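Long-range contacts in fructose 1-phosphate kinase (Staphylococcus aureus, PDB 2JG5), which probably phosphorylates fructose 1-phosphate to fructose 1,6-bisphosphate with ATP, as a sugar kinase of the PfkB family: residues 1-7 against 52-58; 6-10 against 86-90; 116-121 against 146-151. All coordinates share one frame; numbering follows the deposited sequence.

Contact 1 (1-7 against 52-58); sequences MIYTVTF and ESTALGF
Tyr3 lays its ring alongside Thr54, the two side chains pointing the same way, with Tyr3 CD2 3.9 Å from Thr54 CB. Leu56, next on this face, crosses the tyrosine at a slant and brings CD1 to the same ring atom, CD2. Met1 closes the row: CG, anti to the backbone N (chi1 -176°), lies over one face of the Tyr3 ring, and the bend at chi2 (44°) carries SD to 3.3 Å from Thr54 OG1. Beneath this row runs a parallel beta ladder whose shortest bond is Leu56 N to Thr4 O, 2.7 Å. The other face carries the small residues Thr4, Ala55, Thr6 and Gly57. A water there joins Thr4 OG1, Thr6 OG1 and Leu56 O, while Ser43 also bonds Thr4 OG1; threonine suits strand geometry and such bonding alike. Gly57 suits the corner because its phi of 127° would jam a side chain against backbone oxygen. Beyond it Phe7 and Phe58 run side by side, Phe7 CD2 3.7 Å from Phe58 CE1. These are central strands of the parallel sheet: 128-132 bonds 2-6, 77-82 bonds 54-56, helix 110-120 packs on Leu56 and both phenylalanines, and helix 38-48 meets the threonine face.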
# COMPACT_ATOMS: atom_id res chain seq x y z
N MET A 1 21.72 -12.19 23.01
CA MET A 1 20.76 -11.64 22.00
C MET A 1 20.49 -12.60 20.83
O MET A 1 21.39 -13.29 20.38
CB MET A 1 21.22 -10.27 21.49
CG MET A 1 20.23 -9.55 20.51
SD MET A 1 18.46 -9.57 20.91
CE MET A 1 18.46 -8.70 22.49
N ILE A 2 19.24 -12.62 20.38
CA ILE A 2 18.79 -13.40 19.22
C ILE A 2 18.41 -12.46 18.06
O ILE A 2 17.69 -11.48 18.26
CB ILE A 2 17.56 -14.28 19.59
CG1 ILE A 2 17.99 -15.41 20.53
CG2 ILE A 2 16.92 -14.85 18.35
CD1 ILE A 2 16.90 -15.97 21.39
N TYR A 3 18.89 -12.78 16.86
CA TYR A 3 18.67 -11.96 15.67
C TYR A 3 17.93 -12.72 14.60
O TYR A 3 18.31 -13.83 14.25
CB TYR A 3 19.99 -11.47 15.10
CG TYR A 3 20.78 -10.62 16.06
CD1 TYR A 3 21.84 -11.16 16.79
CD2 TYR A 3 20.48 -9.27 16.23
CE1 TYR A 3 22.56 -10.39 17.67
CE2 TYR A 3 21.19 -8.49 17.11
CZ TYR A 3 22.23 -9.05 17.82
OH TYR A 3 22.94 -8.28 18.69
N THR A 4 16.86 -12.12 14.08
CA THR A 4 16.19 -12.65 12.90
C THR A 4 16.60 -11.81 11.69
O THR A 4 16.80 -10.60 11.80
CB THR A 4 14.65 -12.67 13.08
OG1 THR A 4 14.16 -11.33 13.22
CG2 THR A 4 14.29 -13.47 14.32
N VAL A 5 16.81 -12.45 10.55
CA VAL A 5 17.17 -11.72 9.33
C VAL A 5 16.06 -11.97 8.29
O VAL A 5 15.73 -13.10 8.00
CB VAL A 5 18.56 -12.15 8.80
CG1 VAL A 5 18.97 -11.31 7.59
CG2 VAL A 5 19.63 -12.05 9.91
N THR A 6 15.46 -10.88 7.81
CA THR A 6 14.47 -10.90 6.75
C THR A 6 15.00 -9.96 5.65
O THR A 6 15.04 -8.75 5.81
CB THR A 6 13.05 -10.43 7.24
OG1 THR A 6 12.61 -11.23 8.35
CG2 THR A 6 12.02 -10.53 6.16
N PHE A 7 15.43 -10.54 4.53
CA PHE A 7 15.94 -9.79 3.39
C PHE A 7 14.89 -8.94 2.68
O PHE A 7 15.19 -7.84 2.21
CB PHE A 7 16.52 -10.75 2.35
CG PHE A 7 17.62 -11.60 2.86
CD1 PHE A 7 17.61 -12.97 2.61
CD2 PHE A 7 18.68 -11.05 3.57
CE1 PHE A 7 18.64 -13.77 3.06
CE2 PHE A 7 19.71 -11.84 4.02
CZ PHE A 7 19.69 -13.21 3.77
N GLU A 52 13.17 -12.21 23.70
CA GLU A 52 13.66 -11.07 22.93
C GLU A 52 14.37 -11.49 21.66
O GLU A 52 14.91 -12.60 21.55
CB GLU A 52 14.59 -10.17 23.76
CG GLU A 52 13.99 -9.61 25.06
CD GLU A 52 12.73 -8.80 24.84
OE1 GLU A 52 12.53 -8.23 23.74
OE2 GLU A 52 11.93 -8.73 25.80
N SER A 53 14.35 -10.58 20.70
CA SER A 53 15.05 -10.75 19.45
C SER A 53 15.04 -9.39 18.81
O SER A 53 14.19 -8.55 19.12
CB SER A 53 14.35 -11.78 18.56
OG SER A 53 13.12 -11.27 18.08
N THR A 54 15.99 -9.18 17.91
CA THR A 54 16.09 -7.94 17.18
C THR A 54 15.99 -8.28 15.71
O THR A 54 16.76 -9.10 15.22
CB THR A 54 17.43 -7.26 17.46
OG1 THR A 54 17.58 -7.10 18.86
CG2 THR A 54 17.52 -5.89 16.78
N ALA A 55 15.05 -7.65 15.03
CA ALA A 55 14.87 -7.86 13.60
C ALA A 55 15.94 -7.14 12.79
O ALA A 55 16.13 -5.92 12.90
CB ALA A 55 13.47 -7.44 13.16
N LEU A 56 16.67 -7.91 11.99
CA LEU A 56 17.63 -7.37 11.04
C LEU A 56 17.09 -7.61 9.64
O LEU A 56 16.11 -8.33 9.46
CB LEU A 56 18.98 -8.06 11.20
CG LEU A 56 19.70 -8.01 12.55
CD1 LEU A 56 21.08 -8.63 12.39
CD2 LEU A 56 19.79 -6.58 13.10
N GLY A 57 17.74 -7.01 8.64
CA GLY A 57 17.28 -7.10 7.26
C GLY A 57 17.12 -5.74 6.62
O GLY A 57 17.72 -4.78 7.08
N PHE A 58 16.28 -5.64 5.59
CA PHE A 58 16.23 -4.40 4.82
C PHE A 58 14.90 -3.67 4.88
O PHE A 58 13.85 -4.26 4.62
CB PHE A 58 16.63 -4.66 3.36
CG PHE A 58 17.95 -5.38 3.23
CD1 PHE A 58 17.99 -6.74 3.00
CD2 PHE A 58 19.15 -4.68 3.38
CE1 PHE A 58 19.20 -7.41 2.92
CE2 PHE A 58 20.36 -5.34 3.30
CZ PHE A 58 20.39 -6.69 3.06
O HOH W 1 13.97 -9.80 10.77

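Contact 2 (6-10 against 86-90)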
# COMPACT_ATOMS: atom_id res chain seq x y z
N THR A 6 15.46 -10.88 7.81
CA THR A 6 14.47 -10.90 6.75
C THR A 6 15.00 -9.96 5.65
O THR A 6 15.04 -8.75 5.81
CB THR A 6 13.05 -10.43 7.24
OG1 THR A 6 12.61 -11.23 8.35
CG2 THR A 6 12.02 -10.53 6.16
N PHE A 7 15.43 -10.54 4.53
CA PHE A 7 15.94 -9.79 3.39
C PHE A 7 14.89 -8.94 2.68
O PHE A 7 15.19 -7.84 2.21
CB PHE A 7 16.52 -10.75 2.35
CG PHE A 7 17.62 -11.60 2.86
CD1 PHE A 7 17.61 -12.97 2.61
CD2 PHE A 7 18.68 -11.05 3.57
CE1 PHE A 7 18.64 -13.77 3.06
CE2 PHE A 7 19.71 -11.84 4.02
CZ PHE A 7 19.69 -13.21 3.77
N ASN A 8 13.66 -9.45 2.60
CA ASN A 8 12.60 -8.81 1.85
C ASN A 8 11.29 -8.72 2.67
O ASN A 8 10.26 -9.26 2.27
CB ASN A 8 12.39 -9.58 0.53
CG ASN A 8 11.49 -8.85 -0.45
OD1 ASN A 8 11.20 -7.67 -0.28
ND2 ASN A 8 11.04 -9.56 -1.48
N PRO A 9 11.33 -8.04 3.83
CA PRO A 9 10.13 -7.94 4.66
C PRO A 9 8.95 -7.28 3.94
O PRO A 9 9.13 -6.62 2.90
CB PRO A 9 10.59 -7.06 5.82
CG PRO A 9 11.77 -6.32 5.29
CD PRO A 9 12.46 -7.31 4.43
N SER A 10 7.76 -7.43 4.49
CA SER A 10 6.59 -6.95 3.78
C SER A 10 5.57 -6.30 4.67
O SER A 10 5.46 -6.61 5.86
CB SER A 10 5.91 -8.12 3.05
OG SER A 10 5.65 -9.16 3.96
N ASP A 86 11.18 1.48 -1.55
CA ASP A 86 10.14 1.07 -0.62
C ASP A 86 10.12 -0.42 -0.29
O ASP A 86 10.18 -1.27 -1.19
CB ASP A 86 8.77 1.50 -1.12
CG ASP A 86 8.56 3.00 -1.02
OD1 ASP A 86 9.41 3.70 -0.43
OD2 ASP A 86 7.55 3.48 -1.53
N THR A 87 10.02 -0.71 1.00
CA THR A 87 9.71 -2.05 1.49
C THR A 87 8.45 -2.50 0.77
O THR A 87 7.54 -1.68 0.54
CB THR A 87 9.52 -2.05 3.02
OG1 THR A 87 10.80 -1.86 3.65
CG2 THR A 87 8.93 -3.36 3.50
N ARG A 88 8.39 -3.76 0.36
CA ARG A 88 7.26 -4.22 -0.47
C ARG A 88 5.93 -4.28 0.26
O ARG A 88 5.90 -4.42 1.50
CB ARG A 88 7.56 -5.56 -1.15
CG ARG A 88 7.88 -6.69 -0.21
CD ARG A 88 8.00 -7.99 -0.96
NE ARG A 88 8.51 -9.03 -0.09
CZ ARG A 88 8.37 -10.34 -0.28
NH1 ARG A 88 7.69 -10.80 -1.32
NH2 ARG A 88 8.91 -11.18 0.58
N ILE A 89 4.87 -4.17 -0.52
CA ILE A 89 3.50 -4.39 -0.07
C ILE A 89 2.93 -5.60 -0.80
O ILE A 89 2.68 -5.57 -2.01
CB ILE A 89 2.56 -3.16 -0.28
CG1 ILE A 89 3.12 -1.91 0.44
CG2 ILE A 89 1.19 -3.49 0.26
CD1 ILE A 89 2.36 -0.58 0.14
N ASN A 90 2.73 -6.67 -0.05
CA ASN A 90 2.14 -7.88 -0.55
C ASN A 90 0.64 -7.83 -0.33
O ASN A 90 0.19 -7.32 0.70
CB ASN A 90 2.73 -9.07 0.20
CG ASN A 90 4.19 -9.27 -0.10
OD1 ASN A 90 4.76 -8.62 -0.97
ND2 ASN A 90 4.82 -10.19 0.63
O HOH W 2 10.71 -5.64 1.12
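Thr87 opens the contact with its methyl, CG2 resting 3.3 Å from Pro9 O, while its hydroxyl is engaged by Gly60 N; one apolar and one polar branch serve both neighbours. At Arg88 the backbone N gives its hydrogen to a water that donates to Asn8 OD1 and Pro9 O. The side chain starts between its backbone N and carbonyl carbon (chi1 58°) and then runs extended to NE, so that CG passes 3.4 Å from Pro9 O and the guanidinium brings its edge to Asn8 O. NE and NH2 both donate to Asn8 O, each at 2.9 Å, a side-on grip in the guanidinium plane. NH1 bonds Ala103 O, so the long cation suits a place between the 6-10 loop and the residue after strand 98-102. The Asn8 amide lies over one face, its plane 17° from that of the guanidinium; Asn90 ND2 approaches the opposite face, offset toward its rim, and its amide does not stack. Asn90 ND2 comes 3.4 Å from Ser10 CB, while OD1 takes the N-H of Ala103. The contact lies where the chain leaves the central parallel sheet for the small mixed one, consistent with the lid of PfkB-family kinases: strand 88-94 runs between strands 10-16 and 98-102, helix 61-73 packs on Pro9 and Thr87, and Ile89 meets Phe62 and Tyr13 of the second subunit.

Contact 3 (116-121 against 146-151)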
# COMPACT_ATOMS: atom_id res chain seq x y z
N LEU A 116 24.61 -5.07 6.34
CA LEU A 116 23.98 -6.19 7.04
C LEU A 116 25.01 -7.17 7.56
O LEU A 116 24.95 -7.58 8.72
CB LEU A 116 22.98 -6.93 6.13
CG LEU A 116 22.44 -8.26 6.66
CD1 LEU A 116 21.73 -8.05 8.00
CD2 LEU A 116 21.49 -8.93 5.65
N LEU A 117 25.95 -7.56 6.70
CA LEU A 117 27.07 -8.41 7.08
C LEU A 117 27.91 -7.82 8.22
O LEU A 117 28.44 -8.56 9.05
CB LEU A 117 27.98 -8.66 5.88
CG LEU A 117 27.44 -9.38 4.65
CD1 LEU A 117 28.58 -9.58 3.64
CD2 LEU A 117 26.76 -10.71 5.02
N GLN A 118 28.05 -6.49 8.23
CA GLN A 118 28.81 -5.82 9.28
C GLN A 118 28.14 -6.02 10.64
O GLN A 118 28.82 -6.10 11.66
CB GLN A 118 29.03 -4.33 8.98
CG GLN A 118 29.82 -3.55 10.06
CD GLN A 118 31.30 -3.90 10.10
OE1 GLN A 118 31.87 -4.36 9.11
NE2 GLN A 118 31.94 -3.68 11.24
N GLN A 119 26.81 -6.12 10.63
CA GLN A 119 26.05 -6.39 11.84
C GLN A 119 26.25 -7.82 12.31
O GLN A 119 26.32 -8.07 13.52
CB GLN A 119 24.56 -6.15 11.62
CG GLN A 119 24.21 -4.70 11.39
CD GLN A 119 22.72 -4.51 11.24
OE1 GLN A 119 22.04 -5.35 10.66
NE2 GLN A 119 22.22 -3.39 11.76
N ILE A 120 26.33 -8.76 11.37
CA ILE A 120 26.55 -10.16 11.71
C ILE A 120 27.97 -10.34 12.24
O ILE A 120 28.21 -11.20 13.09
CB ILE A 120 26.29 -11.10 10.51
CG1 ILE A 120 24.96 -10.76 9.80
CG2 ILE A 120 26.38 -12.58 10.94
CD1 ILE A 120 23.69 -10.89 10.65
N LYS A 121 28.89 -9.53 11.73
CA LYS A 121 30.27 -9.49 12.23
C LYS A 121 30.39 -9.10 13.70
O LYS A 121 31.39 -9.42 14.35
CB LYS A 121 31.14 -8.57 11.36
CG LYS A 121 31.64 -9.24 10.09
CD LYS A 121 32.21 -8.25 9.07
CE LYS A 121 32.47 -8.96 7.74
NZ LYS A 121 32.81 -8.03 6.62
N GLN A 146 27.16 -16.21 2.86
CA GLN A 146 27.95 -15.04 3.26
C GLN A 146 27.68 -14.67 4.72
O GLN A 146 28.57 -14.20 5.43
CB GLN A 146 27.66 -13.85 2.34
CG GLN A 146 28.09 -14.03 0.87
CD GLN A 146 28.24 -12.70 0.13
OE1 GLN A 146 28.41 -11.65 0.75
NE2 GLN A 146 28.16 -12.74 -1.20
N ILE A 147 26.44 -14.90 5.15
CA ILE A 147 26.09 -14.73 6.55
C ILE A 147 26.68 -15.91 7.34
O ILE A 147 27.42 -15.70 8.31
CB ILE A 147 24.54 -14.58 6.71
CG1 ILE A 147 24.12 -13.16 6.33
CG2 ILE A 147 24.09 -14.92 8.14
CD1 ILE A 147 22.68 -13.04 5.83
N ALA A 148 26.40 -17.13 6.88
CA ALA A 148 26.82 -18.35 7.58
C ALA A 148 28.31 -18.38 7.88
O ALA A 148 28.75 -18.89 8.92
CB ALA A 148 26.42 -19.57 6.78
N GLN A 149 29.08 -17.81 6.97
CA GLN A 149 30.53 -17.78 7.07
C GLN A 149 31.06 -16.86 8.16
O GLN A 149 32.13 -17.10 8.73
CB GLN A 149 31.06 -17.34 5.74
CG GLN A 149 32.46 -17.70 5.52
CD GLN A 149 32.93 -17.12 4.25
OE1 GLN A 149 32.44 -16.06 3.83
NE2 GLN A 149 33.88 -17.80 3.59
N ILE A 150 30.33 -15.78 8.41
CA ILE A 150 30.65 -14.83 9.46
C ILE A 150 30.34 -15.42 10.84
O ILE A 150 31.13 -15.27 11.78
CB ILE A 150 29.89 -13.50 9.27
CG1 ILE A 150 30.39 -12.77 8.01
CG2 ILE A 150 30.04 -12.61 10.50
CD1 ILE A 150 29.57 -11.54 7.64
N THR A 151 29.19 -16.09 10.95
CA THR A 151 28.76 -16.68 12.21
C THR A 151 29.68 -17.81 12.62
O THR A 151 29.90 -18.03 13.80
CB THR A 151 27.32 -17.24 12.16
OG1 THR A 151 27.26 -18.32 11.22
CG2 THR A 151 26.34 -16.16 11.79
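Ile150, with CG1 beside its own backbone N (chi1 -67°) and an extended chi2 of 173°, spreads its two branches across Leu117, Ile120 and Lys121. CD1 reaches Leu117, 3.7 Å from Leu117 CB, and the CG2 branch reaches Ile120 CG2 at the same separation, crossing that side chain at about a right angle. Ile120 has its own CG2 anti to the backbone N, which aims this methyl at Ile150 and also at Thr151 CG2, again 3.7 Å away. The hydroxyl of Thr151 turns the other way to donate to Ala148 O at 2.8 Å, so threonine offers the interface only its methyl. These are neighbouring helices of the alpha/beta PfkB fold, 110-120 and 143-154, packed on the same face of the parallel sheet; over 116-120 and 146-151 the axes approach to 9.6 Å at 24°. The second forms the helical part of a beta-alpha-beta crossover between strands 128-132 and 157-161. One turn earlier, Leu117 CD2 lies 3.8 Å from Ile147 CG1, and the buried Leu116 meets Ile147 more loosely. Branched aliphatic residues suit this position, giving compact methyl surfaces with no polar group to satisfy. Toward the outside, the aliphatic chain of Lys121 runs across Ile150, its CG 3.8 Å from Ile150 CG2, and Leu117 CD1 touches OE1 of Gln146, whose amide nitrogen is held by Asp142.

How the contacts relate
From the N terminus, strand 2-6 runs directly into the loop that follows, so contacts 1 and 2 start from one stretch. Contact 1 closes first, at 52-58, spanning 44 residues and pairing central strands; contact 2 closes at 86-90, spanning 75 residues and tying that loop to the small mixed sheet. The two spans therefore overlap, and the contacts meet where Phe58 O touches Pro9 CG at 3.0 Å. Contact 3 follows in series, closing a short loop of 24 residues between two helices. Phe7 ties it to the sheet, packing on Leu116 and Ile147, while Phe58 adds a second touch on Leu116.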